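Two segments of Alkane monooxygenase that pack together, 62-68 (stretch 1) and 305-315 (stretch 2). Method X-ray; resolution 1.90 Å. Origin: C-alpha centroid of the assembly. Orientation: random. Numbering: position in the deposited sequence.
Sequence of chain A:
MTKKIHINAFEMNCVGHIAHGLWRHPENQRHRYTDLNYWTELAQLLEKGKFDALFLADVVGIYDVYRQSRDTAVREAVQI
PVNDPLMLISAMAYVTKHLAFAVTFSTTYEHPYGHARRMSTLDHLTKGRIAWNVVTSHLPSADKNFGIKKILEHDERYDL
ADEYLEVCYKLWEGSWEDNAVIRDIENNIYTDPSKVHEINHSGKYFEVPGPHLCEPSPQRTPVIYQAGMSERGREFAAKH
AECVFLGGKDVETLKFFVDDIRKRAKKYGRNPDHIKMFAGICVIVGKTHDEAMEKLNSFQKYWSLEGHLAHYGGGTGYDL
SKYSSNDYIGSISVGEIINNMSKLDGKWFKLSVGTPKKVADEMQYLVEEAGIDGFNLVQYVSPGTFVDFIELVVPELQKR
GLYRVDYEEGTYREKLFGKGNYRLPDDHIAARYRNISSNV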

ATOM      1  N   ILE A  62      -8.383 -11.030 -11.698  1.00 25.39           N
ATOM      2  CA  ILE A  62      -8.167 -12.419 -11.342  1.00 20.33           C
ATOM      3  C   ILE A  62      -6.898 -12.838 -12.038  1.00 18.16           C
ATOM      4  O   ILE A  62      -6.617 -12.393 -13.150  1.00 21.61           O
ATOM      5  CB  ILE A  62      -9.391 -13.315 -11.757  1.00 38.69           C
ATOM      6  CG1 ILE A  62     -10.649 -12.873 -10.970  1.00 23.63           C
ATOM      7  CG2 ILE A  62      -9.084 -14.819 -11.557  1.00 22.89           C
ATOM      8  CD1 ILE A  62     -12.043 -13.420 -11.494  1.00 18.40           C
ATOM      9  N   TYR A  63      -6.133 -13.654 -11.338  1.00 18.94           N
ATOM     10  CA  TYR A  63      -4.872 -14.198 -11.789  1.00 26.86           C
ATOM     11  C   TYR A  63      -5.124 -15.397 -12.717  1.00 20.44           C
ATOM     12  O   TYR A  63      -5.100 -16.531 -12.277  1.00 26.88           O
ATOM     13  CB  TYR A  63      -4.051 -14.609 -10.573  1.00 14.45           C
ATOM     14  CG  TYR A  63      -3.469 -13.406  -9.875  1.00 23.09           C
ATOM     15  CD1 TYR A  63      -2.151 -13.005 -10.120  1.00 20.92           C
ATOM     16  CD2 TYR A  63      -4.238 -12.647  -8.993  1.00 24.81           C
ATOM     17  CE1 TYR A  63      -1.611 -11.883  -9.499  1.00 26.53           C
ATOM     18  CE2 TYR A  63      -3.706 -11.521  -8.365  1.00 33.61           C
ATOM     19  CZ  TYR A  63      -2.408 -11.139  -8.636  1.00 37.55           C
ATOM     20  OH  TYR A  63      -1.877 -10.056  -8.013  1.00 24.27           O
ATOM     21  N   ASP A  64      -5.375 -15.098 -13.981  1.00 25.32           N
ATOM     22  CA  ASP A  64      -5.811 -16.123 -14.950  1.00 50.95           C
ATOM     23  C   ASP A  64      -4.841 -16.163 -16.123  1.00 32.85           C
ATOM     24  O   ASP A  64      -5.228 -16.509 -17.231  1.00 34.03           O
ATOM     25  CB  ASP A  64      -7.249 -15.846 -15.435  1.00 23.47           C
ATOM     26  CG  ASP A  64      -7.394 -14.494 -16.107  1.00 24.67           C
ATOM     27  OD1 ASP A  64      -6.365 -13.812 -16.327  1.00 24.60           O
ATOM     28  OD2 ASP A  64      -8.545 -14.089 -16.402  1.00 31.68           O
ATOM     29  N   VAL A  65      -3.594 -15.781 -15.881  1.00 21.55           N
ATOM     30  CA  VAL A  65      -2.618 -15.710 -16.975  1.00 24.16           C
ATOM     31  C   VAL A  65      -1.895 -17.046 -17.070  1.00 33.17           C
ATOM     32  O   VAL A  65      -1.836 -17.657 -18.148  1.00 27.50           O
ATOM     33  CB  VAL A  65      -1.638 -14.507 -16.840  1.00 26.97           C
ATOM     34  CG1 VAL A  65      -0.459 -14.653 -17.815  1.00 31.45           C
ATOM     35  CG2 VAL A  65      -2.380 -13.177 -17.076  1.00 28.58           C
ATOM     36  N   TYR A  66      -1.363 -17.508 -15.937  1.00 34.33           N
ATOM     37  CA  TYR A  66      -0.663 -18.776 -15.901  1.00 25.60           C
ATOM     38  C   TYR A  66      -1.615 -19.942 -16.263  1.00 36.94           C
ATOM     39  O   TYR A  66      -2.718 -20.073 -15.709  1.00 22.46           O
ATOM     40  CB  TYR A  66       0.015 -18.961 -14.548  1.00 25.06           C
ATOM     41  CG  TYR A  66       0.661 -20.315 -14.326  1.00 20.34           C
ATOM     42  CD1 TYR A  66       1.799 -20.702 -15.038  1.00 30.40           C
ATOM     43  CD2 TYR A  66       0.130 -21.207 -13.401  1.00 26.70           C
ATOM     44  CE1 TYR A  66       2.390 -21.945 -14.819  1.00 34.65           C
ATOM     45  CE2 TYR A  66       0.702 -22.439 -13.174  1.00 29.63           C
ATOM     46  CZ  TYR A  66       1.831 -22.810 -13.897  1.00 47.85           C
ATOM     47  OH  TYR A  66       2.414 -24.034 -13.650  1.00 35.88           O
ATOM     48  N   ARG A  67      -1.171 -20.755 -17.232  1.00 28.64           N
ATOM     49  CA  ARG A  67      -1.963 -21.812 -17.883  1.00 27.07           C
ATOM     50  C   ARG A  67      -3.287 -21.342 -18.474  1.00 26.74           C
ATOM     51  O   ARG A  67      -4.229 -22.131 -18.616  1.00 35.28           O
ATOM     52  CB  ARG A  67      -2.144 -23.021 -16.955  1.00 28.03           C
ATOM     53  CG  ARG A  67      -0.805 -23.505 -16.366  1.00 32.77           C
ATOM     54  CD  ARG A  67      -0.950 -24.627 -15.392  1.00 29.89           C
ATOM     55  NE  ARG A  67      -1.622 -25.761 -16.009  1.00 75.61           N
ATOM     56  CZ  ARG A  67      -1.046 -26.930 -16.304  1.00 57.08           C
ATOM     57  NH1 ARG A  67       0.248 -27.159 -16.027  1.00 53.05           N
ATOM     58  NH2 ARG A  67      -1.782 -27.877 -16.870  1.00 65.22           N
ATOM     59  N   GLN A  68      -3.363 -20.053 -18.797  1.00 26.72           N
ATOM     60  CA  GLN A  68      -4.515 -19.468 -19.484  1.00 34.14           C
ATOM     61  C   GLN A  68      -5.867 -19.585 -18.742  1.00 39.74           C
ATOM     62  O   GLN A  68      -6.944 -19.443 -19.325  1.00 43.94           O
ATOM     63  CB  GLN A  68      -4.579 -20.046 -20.922  1.00 43.42           C
ATOM     64  CG  GLN A  68      -3.325 -19.690 -21.750  1.00 23.32           C
ATOM     65  CD  GLN A  68      -3.049 -18.189 -21.723  1.00 31.94           C
ATOM     66  OE1 GLN A  68      -1.958 -17.745 -21.324  1.00 50.48           O
ATOM     67  NE2 GLN A  68      -4.043 -17.395 -22.113  1.00 38.24           N
ATOM     68  N   LEU A 305       5.054 -23.652  -5.310  1.00 26.98           N
ATOM     69  CA  LEU A 305       5.541 -23.187  -6.607  1.00 25.65           C
ATOM     70  C   LEU A 305       4.398 -22.815  -7.563  1.00 29.14           C
ATOM     71  O   LEU A 305       4.470 -21.806  -8.255  1.00 22.41           O
ATOM     72  CB  LEU A 305       6.465 -24.243  -7.236  1.00 29.08           C
ATOM     73  CG  LEU A 305       7.388 -23.816  -8.385  1.00 40.30           C
ATOM     74  CD1 LEU A 305       6.863 -24.255  -9.714  1.00 36.40           C
ATOM     75  CD2 LEU A 305       7.719 -22.303  -8.390  1.00 46.76           C
ATOM     76  N   GLU A 306       3.355 -23.643  -7.605  1.00 25.86           N
ATOM     77  CA  GLU A 306       2.251 -23.430  -8.527  1.00 27.67           C
ATOM     78  C   GLU A 306       1.454 -22.135  -8.230  1.00 24.22           C
ATOM     79  O   GLU A 306       1.085 -21.385  -9.140  1.00 21.01           O
ATOM     80  CB  GLU A 306       1.356 -24.676  -8.513  1.00 26.68           C
ATOM     81  CG  GLU A 306       0.674 -24.962  -9.836  1.00 74.06           C
ATOM     82  CD  GLU A 306       1.595 -25.513 -10.952  1.00 28.46           C
ATOM     83  OE1 GLU A 306       1.150 -25.534 -12.108  1.00 51.20           O
ATOM     84  OE2 GLU A 306       2.739 -25.906 -10.709  1.00 32.83           O
ATOM     85  N   GLY A 307       1.224 -21.868  -6.947  1.00 26.34           N
ATOM     86  CA  GLY A 307       0.626 -20.608  -6.527  1.00 23.44           C
ATOM     87  C   GLY A 307       1.475 -19.417  -6.922  1.00 19.70           C
ATOM     88  O   GLY A 307       0.971 -18.452  -7.502  1.00 17.41           O
ATOM     89  N   HIS A 308       2.784 -19.512  -6.671  1.00 18.55           N
ATOM     90  CA  HIS A 308       3.687 -18.456  -7.164  1.00 24.14           C
ATOM     91  C   HIS A 308       3.715 -18.275  -8.661  1.00 17.06           C
ATOM     92  O   HIS A 308       3.755 -17.158  -9.127  1.00 17.90           O
ATOM     93  CB  HIS A 308       5.087 -18.622  -6.607  1.00 21.13           C
ATOM     94  CG  HIS A 308       5.109 -18.526  -5.121  1.00 28.41           C
ATOM     95  ND1 HIS A 308       5.103 -17.321  -4.464  1.00 25.91           N
ATOM     96  CD2 HIS A 308       5.049 -19.480  -4.165  1.00 24.87           C
ATOM     97  CE1 HIS A 308       5.093 -17.531  -3.164  1.00 28.22           C
ATOM     98  NE2 HIS A 308       5.057 -18.834  -2.956  1.00 23.67           N
ATOM     99  N   LEU A 309       3.659 -19.366  -9.423  1.00 21.99           N
ATOM    100  CA  LEU A 309       3.557 -19.215 -10.883  1.00 22.94           C
ATOM    101  C   LEU A 309       2.314 -18.435 -11.295  1.00 16.67           C
ATOM    102  O   LEU A 309       2.366 -17.596 -12.208  1.00 25.78           O
ATOM    103  CB  LEU A 309       3.602 -20.584 -11.579  1.00 33.81           C
ATOM    104  CG  LEU A 309       4.850 -21.279 -12.143  1.00 49.45           C
ATOM    105  CD1 LEU A 309       6.157 -20.545 -12.038  1.00 29.18           C
ATOM    106  CD2 LEU A 309       4.929 -22.704 -11.616  1.00 29.47           C
ATOM    107  N   ALA A 310       1.189 -18.713 -10.642  1.00 27.20           N
ATOM    108  CA  ALA A 310      -0.061 -17.998 -10.927  1.00 17.42           C
ATOM    109  C   ALA A 310       0.099 -16.500 -10.645  1.00 21.34           C
ATOM    110  O   ALA A 310      -0.306 -15.659 -11.466  1.00 22.42           O
ATOM    111  CB  ALA A 310      -1.252 -18.601 -10.118  1.00 15.67           C
ATOM    112  N   HIS A 311       0.740 -16.183  -9.519  1.00 16.71           N
ATOM    113  CA  HIS A 311       0.936 -14.782  -9.104  1.00 22.21           C
ATOM    114  C   HIS A 311       1.822 -14.046 -10.090  1.00 18.35           C
ATOM    115  O   HIS A 311       1.518 -12.941 -10.514  1.00 24.79           O
ATOM    116  CB  HIS A 311       1.570 -14.731  -7.711  1.00 18.36           C
ATOM    117  CG  HIS A 311       1.515 -13.381  -7.075  1.00 15.95           C
ATOM    118  ND1 HIS A 311       1.601 -13.194  -5.713  1.00 25.77           N
ATOM    119  CD2 HIS A 311       1.354 -12.147  -7.612  1.00 27.43           C
ATOM    120  CE1 HIS A 311       1.515 -11.904  -5.440  1.00 18.78           C
ATOM    121  NE2 HIS A 311       1.344 -11.250  -6.571  1.00 34.50           N
ATOM    122  N   TYR A 312       2.926 -14.692 -10.442  1.00 23.62           N
ATOM    123  CA  TYR A 312       3.879 -14.192 -11.423  1.00 19.05           C
ATOM    124  C   TYR A 312       3.195 -13.908 -12.749  1.00 21.23           C
ATOM    125  O   TYR A 312       3.445 -12.876 -13.351  1.00 28.89           O
ATOM    126  CB  TYR A 312       5.022 -15.196 -11.590  1.00 18.35           C
ATOM    127  CG  TYR A 312       6.109 -14.778 -12.564  1.00 33.86           C
ATOM    128  CD1 TYR A 312       7.241 -14.089 -12.127  1.00 33.62           C
ATOM    129  CD2 TYR A 312       5.998 -15.080 -13.937  1.00 33.89           C
ATOM    130  CE1 TYR A 312       8.259 -13.716 -13.036  1.00 33.36           C
ATOM    131  CE2 TYR A 312       6.976 -14.707 -14.843  1.00 34.44           C
ATOM    132  CZ  TYR A 312       8.102 -14.035 -14.395  1.00 49.09           C
ATOM    133  OH  TYR A 312       9.061 -13.692 -15.326  1.00 33.94           O
ATOM    134  N   GLY A 313       2.350 -14.829 -13.213  1.00 24.42           N
ATOM    135  CA  GLY A 313       1.608 -14.644 -14.449  1.00 26.46           C
ATOM    136  C   GLY A 313       0.758 -13.377 -14.471  1.00 28.20           C
ATOM    137  O   GLY A 313       0.896 -12.561 -15.376  1.00 24.99           O
ATOM    138  N   GLY A 314      -0.135 -13.227 -13.491  1.00 26.82           N
ATOM    139  CA  GLY A 314      -0.929 -12.011 -13.368  1.00 27.97           C
ATOM    140  C   GLY A 314      -0.066 -10.768 -13.242  1.00 25.14           C
ATOM    141  O   GLY A 314      -0.319  -9.769 -13.904  1.00 30.87           O
ATOM    142  N   GLY A 315       0.951 -10.819 -12.390  1.00 29.50           N
ATOM    143  CA  GLY A 315       1.830  -9.651 -12.141  1.00 23.89           C
ATOM    144  C   GLY A 315       2.694  -9.204 -13.319  1.00 37.71           C
ATOM    145  O   GLY A 315       2.886  -8.003 -13.516  1.00 32.86           O
TER
HETATM  146  O   HOH W   1      -2.052 -16.313 -13.542  1.00 21.93           O

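The contact joins an irregular segment, residues 62-68, to one side of the helix that runs through residues 305-315, and the two bury 491 Å² between them. Most of what the loop contributes comes from two tyrosines, Tyr-66 and Tyr-63, whose CA-to-CB bonds both point toward the helix.

Tyr-66 has the larger covered area. With chi1 in the t well, its ring reaches back along the helix to Glu-306, where Tyr-66 OH donates a very short hydrogen bond of 2.5 Å to Glu-306 OE1. The carboxylate oxygen lies at the ring edge, near the ring plane, as suits a phenolic donor. Leu-309 CB sits over one face of the ring, 3.6 Å from the centroid of the Tyr-66 ring and only 8° off the ring normal, a well-centred CH-pi contact. Closer to the backbone, Tyr-66 CB packs against Ala-310 CA at 3.7 Å. The same residue is also tied to the helix through its main chain: water 1 accepts from Tyr-66 N at 2.8 Å and donates to Ala-310 O at 2.8 Å. That carbonyl also accepts the helical hydrogen bond from Gly-314 N, so the water bridges the loop to the helix without displacing the regular backbone pairing.

Tyr-63 lies against the next part of the helix. Its ring presents an edge to two backbone carbonyls, with Tyr-63 CD1 3.5 Å from Ala-310 O and Tyr-63 CE1 3.5 Å from His-311 O. Such an approach sets the slightly positive ring hydrogens near carbonyl oxygens. The imidazole of His-311 comes in obliquely, its centroid 5.2 Å from that of the Tyr-63 ring and the planes at 79°; although the CA-to-CB bond of His-311 points away from the loop, the end of the side chain comes nearer.

The close fit depends on glycine. Tyr-63 CD1 lies 3.6 Å from Gly-314 CA, and a CB on Gly-314 would fall 2.2 Å from Tyr-63 CD1, a clear clash. At Gly-313 a CB would come within 2.9 Å of Tyr-66 N. Without these side chains, the backbones approach to 4.8 Å between the CA atoms of Tyr-63 and Gly-314, and to 4.9 Å between those of Tyr-66 and Gly-313. Val-65 fills in beside them, Val-65 CG1 resting 3.5 Å from Gly-313 O.

At the margin, Glu-306 OE1 lies 4.3 Å from Arg-67 NH1 but well out of the guanidinium plane, so no N-H points at it and only the opposite charges are near.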